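Local structure of DNA-(apurinic or apyrimidinic site) endonuclease 2 (Xenopus laevis, 6WCD) at residues 55-60 / 81-86; 117-122 / 139-144. The protein acts in DNA repair as a weak apurinic/apyrimidinic endonuclease and a 3'-5' exonuclease, its catalytic domain being the part described here. One frame throughout, in Å; residues are numbered along the deposited sequence.

Contact 2 (117-122 / 139-144) pairs two strands within one sheet of this catalytic domain, whereas contact 1 (55-60 / 81-86) joins that sheet to the other sheet of the DNase I-like fold. Contact 2 is the inner one, a backbone ladder with four apolar side chains on one face, Val120 and Asn140 on the other. Contact 1 spans the gap between the sheets and relies on side chains instead, ending in an ion pair near the surface. The two share a sheet, since strand 80-83 flanks strand 119-127; Glu82 O and Leu121 N lie 2.8 Å apart, a probable hydrogen bond. Contact 2 also carries Tyr142, a residue assigned to the active site by similarity.

Contact 1: 55-60 / 81-86; sequences YFSFSR and AEEGLS
Glu83 reaches from strand 80-83 across to Ser57 and Arg60, on and just beyond strand 53-57, an outermost strand of the opposing sheet. The two strands run nearly parallel, their segment axes 7.3 Å apart, too far for backbone pairing, so side chains bridge the two sheets of the DNase I-like sandwich. At the Tyr55 end the contact is apolar: Tyr55 CD1 lies 3.7 Å from Ala81 CB, while the hydroxyl of Tyr55 bonds to Asn53. Farther along, Glu83 CG passes 3.6 Å from Phe56 O, and the chain runs on extended to its carboxylate. Ser57 holds OG anti to its backbone N (chi1 -177°), and OG donates to the anti lone pair of Glu83 OE1 at 2.7 Å. Arg60 forms a two-nitrogen, end-on salt bridge with the carboxylate, tip to tip, NH1 standing 2.9 Å from Glu83 OE1 and NH2 3.2 Å from Glu83 OE2. Both oxygens offer their syn lone pairs, yet the guanidinium and carboxylate planes are turned 37° apart. NH1 also makes a weak bond to Phe58 O, and the guanidinium forms a cation-pi contact with Phe89. Glu83 and Phe89 both belong to an inferred Claspin-like CKB motif. With two donors on OE1 and a third on OE2, the three bonds hold the carboxylate's rotation, and the nearby guanidinium would be expected to offset its charge and favour the ionised form.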
# COMPACT_ATOMS: atom_id res chain seq x y z
N TYR A 55 12.15 1.59 -0.29
CA TYR A 55 11.86 0.82 -1.51
C TYR A 55 10.76 1.53 -2.26
O TYR A 55 9.63 1.60 -1.78
CB TYR A 55 11.47 -0.63 -1.15
CG TYR A 55 12.51 -1.23 -0.23
CD1 TYR A 55 13.64 -1.88 -0.76
CD2 TYR A 55 12.46 -1.01 1.15
CE1 TYR A 55 14.68 -2.31 0.05
CE2 TYR A 55 13.49 -1.42 1.97
CZ TYR A 55 14.60 -2.07 1.41
OH TYR A 55 15.66 -2.47 2.18
N PHE A 56 11.09 2.05 -3.42
CA PHE A 56 10.17 2.86 -4.23
C PHE A 56 9.79 2.11 -5.48
O PHE A 56 10.63 1.40 -6.07
CB PHE A 56 10.79 4.20 -4.66
CG PHE A 56 10.72 5.29 -3.63
CD1 PHE A 56 11.33 5.20 -2.43
CD2 PHE A 56 10.05 6.45 -3.94
CE1 PHE A 56 11.25 6.24 -1.49
CE2 PHE A 56 9.96 7.47 -3.05
CZ PHE A 56 10.60 7.39 -1.82
N SER A 57 8.60 2.36 -5.96
CA SER A 57 8.26 2.11 -7.35
C SER A 57 7.99 3.45 -7.98
O SER A 57 7.16 4.21 -7.50
CB SER A 57 7.06 1.18 -7.48
OG SER A 57 6.81 0.91 -8.89
N PHE A 58 8.74 3.76 -9.01
CA PHE A 58 8.64 5.01 -9.74
C PHE A 58 7.83 4.85 -11.02
O PHE A 58 8.07 3.91 -11.79
CB PHE A 58 10.03 5.47 -10.12
CG PHE A 58 10.98 5.61 -9.00
CD1 PHE A 58 10.93 6.69 -8.16
CD2 PHE A 58 12.01 4.70 -8.83
CE1 PHE A 58 11.83 6.87 -7.14
CE2 PHE A 58 12.93 4.82 -7.79
CZ PHE A 58 12.87 5.94 -6.96
N SER A 59 6.94 5.79 -11.27
CA SER A 59 6.22 5.77 -12.53
C SER A 59 7.20 5.94 -13.68
O SER A 59 8.12 6.75 -13.63
CB SER A 59 5.23 6.89 -12.58
OG SER A 59 4.72 7.06 -13.88
N ARG A 60 6.94 5.24 -14.78
CA ARG A 60 7.77 5.38 -15.94
C ARG A 60 7.03 6.11 -17.05
O ARG A 60 7.59 6.27 -18.12
CB ARG A 60 8.13 3.98 -16.45
CG ARG A 60 9.12 3.25 -15.56
CD ARG A 60 8.87 1.76 -15.54
NE ARG A 60 9.98 1.03 -14.93
CZ ARG A 60 10.23 0.97 -13.63
NH1 ARG A 60 9.45 1.60 -12.75
NH2 ARG A 60 11.26 0.26 -13.20
N ALA A 81 12.52 -7.68 -1.87
CA ALA A 81 11.70 -6.54 -2.26
C ALA A 81 11.60 -6.49 -3.78
O ALA A 81 12.56 -6.81 -4.48
CB ALA A 81 12.27 -5.21 -1.74
N GLU A 82 10.45 -6.08 -4.27
CA GLU A 82 10.18 -6.10 -5.70
C GLU A 82 9.18 -5.04 -6.08
O GLU A 82 8.20 -4.85 -5.36
CB GLU A 82 9.67 -7.50 -6.08
CG GLU A 82 9.56 -7.76 -7.56
CD GLU A 82 9.14 -9.21 -7.90
OE1 GLU A 82 9.19 -10.09 -7.04
OE2 GLU A 82 8.79 -9.45 -9.07
N GLU A 83 9.36 -4.40 -7.25
CA GLU A 83 8.43 -3.44 -7.79
C GLU A 83 7.35 -4.17 -8.59
O GLU A 83 7.64 -5.12 -9.33
CB GLU A 83 9.16 -2.51 -8.77
CG GLU A 83 9.65 -1.22 -8.35
CD GLU A 83 10.01 -0.43 -9.62
OE1 GLU A 83 9.16 0.36 -10.10
OE2 GLU A 83 11.10 -0.68 -10.19
N GLY A 84 6.13 -3.66 -8.53
CA GLY A 84 5.09 -4.09 -9.42
C GLY A 84 4.42 -5.35 -8.91
O GLY A 84 4.84 -5.96 -7.94
N LEU A 85 3.37 -5.74 -9.61
CA LEU A 85 2.61 -6.95 -9.31
C LEU A 85 2.85 -8.11 -10.24
O LEU A 85 2.46 -9.25 -9.89
CB LEU A 85 1.10 -6.65 -9.34
CG LEU A 85 0.63 -5.64 -8.32
CD1 LEU A 85 -0.80 -5.23 -8.59
CD2 LEU A 85 0.77 -6.14 -6.92
N SER A 86 3.48 -7.90 -11.39
CA SER A 86 3.57 -8.93 -12.41
C SER A 86 4.96 -9.50 -12.63
O SER A 86 5.07 -10.52 -13.32
CB SER A 86 3.08 -8.42 -13.76
OG SER A 86 4.05 -7.59 -14.35

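Contact 2: 117-122 / 139-144; sequences GRAVLT and INVYCP
Arg118 and Tyr142 meet at the open end of an antiparallel beta hairpin, strands 119-127 and 133-142, of the DNase I-like fold. Arg118 O accepts from Tyr142 N at 2.9 Å. The Arg118 side chain, extended from CG to NE, then runs past the Tyr142 carbonyl, and NH2 returns a bond to Tyr142 O at 3.0 Å. This oxygen lies only 5° out of the guanidinium plane, but NH2 stands 47° above the carbonyl plane. Pro144 CA rests 3.6 Å over one guanidinium face, toward its rim, and NH2 is also 3.5 Å from Tyr142 CD2; NE forms a salt bridge with Glu116. Arg118 thus hydrogen-bonds to both the N and the O of Tyr142, whose side chain lies beside Glu34 and about 4 Å from the bound magnesium ion (nearest atoms). Next, Ala119 CA makes a CA-H...O contact with Asn140 O at 3.2 Å, in a non-hydrogen-bonded pairing with Val141. Val120 and Asn140 form the hydrogen-bonded pair, exchanging two backbone bonds. On that face Asn140 CG is anti to its backbone N (chi1 172°), and ND2 lies 3.8 Å from Val120 CG1. The buried amide is satisfied by Gln33 at OD1 and Thr70 at ND2. Leu121 returns to the face of Ala119 and lies side by side with Ile139, both pointing the same way, with Leu121 CG 4.0 Å from Ile139 CG1.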
# COMPACT_ATOMS: atom_id res chain seq x y z
N GLY A 117 4.09 2.95 -11.37
CA GLY A 117 4.56 3.15 -10.00
C GLY A 117 3.50 2.91 -8.95
O GLY A 117 3.39 3.69 -7.99
N ARG A 118 2.69 1.88 -9.12
CA ARG A 118 1.55 1.67 -8.25
C ARG A 118 1.66 0.54 -7.25
O ARG A 118 0.73 0.31 -6.48
CB ARG A 118 0.31 1.42 -9.12
CG ARG A 118 -0.08 2.63 -9.95
CD ARG A 118 -1.37 2.40 -10.75
NE ARG A 118 -1.68 3.62 -11.47
CZ ARG A 118 -2.19 4.71 -10.94
NH1 ARG A 118 -2.33 5.80 -11.65
NH2 ARG A 118 -2.60 4.70 -9.69
N ALA A 119 2.75 -0.20 -7.24
CA ALA A 119 2.89 -1.29 -6.28
C ALA A 119 4.35 -1.54 -5.93
O ALA A 119 5.22 -1.54 -6.81
CB ALA A 119 2.30 -2.58 -6.81
N VAL A 120 4.62 -1.78 -4.67
CA VAL A 120 5.92 -2.24 -4.21
C VAL A 120 5.67 -3.29 -3.14
O VAL A 120 4.74 -3.17 -2.32
CB VAL A 120 6.83 -1.07 -3.76
CG1 VAL A 120 6.32 -0.41 -2.56
CG2 VAL A 120 8.28 -1.54 -3.58
N LEU A 121 6.44 -4.35 -3.22
CA LEU A 121 6.33 -5.49 -2.30
C LEU A 121 7.60 -5.63 -1.49
O LEU A 121 8.71 -5.58 -2.04
CB LEU A 121 6.11 -6.81 -3.04
CG LEU A 121 4.71 -6.95 -3.64
CD1 LEU A 121 4.45 -6.03 -4.78
CD2 LEU A 121 4.49 -8.42 -4.04
N THR A 122 7.44 -5.81 -0.17
CA THR A 122 8.59 -6.08 0.70
C THR A 122 8.26 -7.34 1.51
O THR A 122 7.10 -7.56 1.86
CB THR A 122 8.93 -4.89 1.61
OG1 THR A 122 7.81 -4.46 2.37
CG2 THR A 122 9.47 -3.66 0.85
N ILE A 139 2.28 -5.70 0.56
CA ILE A 139 2.00 -5.24 -0.77
C ILE A 139 1.39 -3.86 -0.66
O ILE A 139 0.26 -3.74 -0.21
CB ILE A 139 1.03 -6.18 -1.47
CG1 ILE A 139 1.53 -7.63 -1.39
CG2 ILE A 139 0.83 -5.77 -2.93
CD1 ILE A 139 0.63 -8.66 -2.11
N ASN A 140 2.14 -2.86 -1.07
CA ASN A 140 1.80 -1.44 -0.92
C ASN A 140 1.28 -0.95 -2.27
O ASN A 140 2.05 -0.94 -3.25
CB ASN A 140 3.05 -0.69 -0.48
CG ASN A 140 2.91 0.81 -0.46
OD1 ASN A 140 1.81 1.31 -0.65
ND2 ASN A 140 4.01 1.51 -0.25
N VAL A 141 -0.00 -0.59 -2.37
CA VAL A 141 -0.65 -0.29 -3.67
C VAL A 141 -1.32 1.06 -3.70
O VAL A 141 -1.90 1.54 -2.71
CB VAL A 141 -1.66 -1.37 -4.08
CG1 VAL A 141 -1.00 -2.68 -4.26
CG2 VAL A 141 -2.79 -1.54 -3.05
N TYR A 142 -1.24 1.72 -4.87
CA TYR A 142 -1.98 2.93 -5.20
C TYR A 142 -2.83 2.60 -6.40
O TYR A 142 -2.35 2.66 -7.53
CB TYR A 142 -1.03 4.11 -5.47
CG TYR A 142 -1.67 5.42 -5.88
CD1 TYR A 142 -2.80 5.90 -5.25
CD2 TYR A 142 -1.16 6.18 -6.91
CE1 TYR A 142 -3.42 7.09 -5.64
CE2 TYR A 142 -1.75 7.36 -7.30
CZ TYR A 142 -2.88 7.82 -6.67
OH TYR A 142 -3.47 9.00 -7.08
N CYS A 143 -4.08 2.25 -6.18
CA CYS A 143 -4.92 1.73 -7.27
C CYS A 143 -5.33 2.89 -8.18
O CYS A 143 -5.40 4.05 -7.77
CB CYS A 143 -6.11 1.01 -6.67
SG CYS A 143 -5.62 -0.55 -5.81
N PRO A 144 -5.55 2.60 -9.46
CA PRO A 144 -5.93 3.63 -10.41
C PRO A 144 -7.35 4.12 -10.22
O PRO A 144 -8.14 3.59 -9.41
CB PRO A 144 -5.82 2.92 -11.77
CG PRO A 144 -5.23 1.58 -11.50
CD PRO A 144 -5.35 1.28 -10.10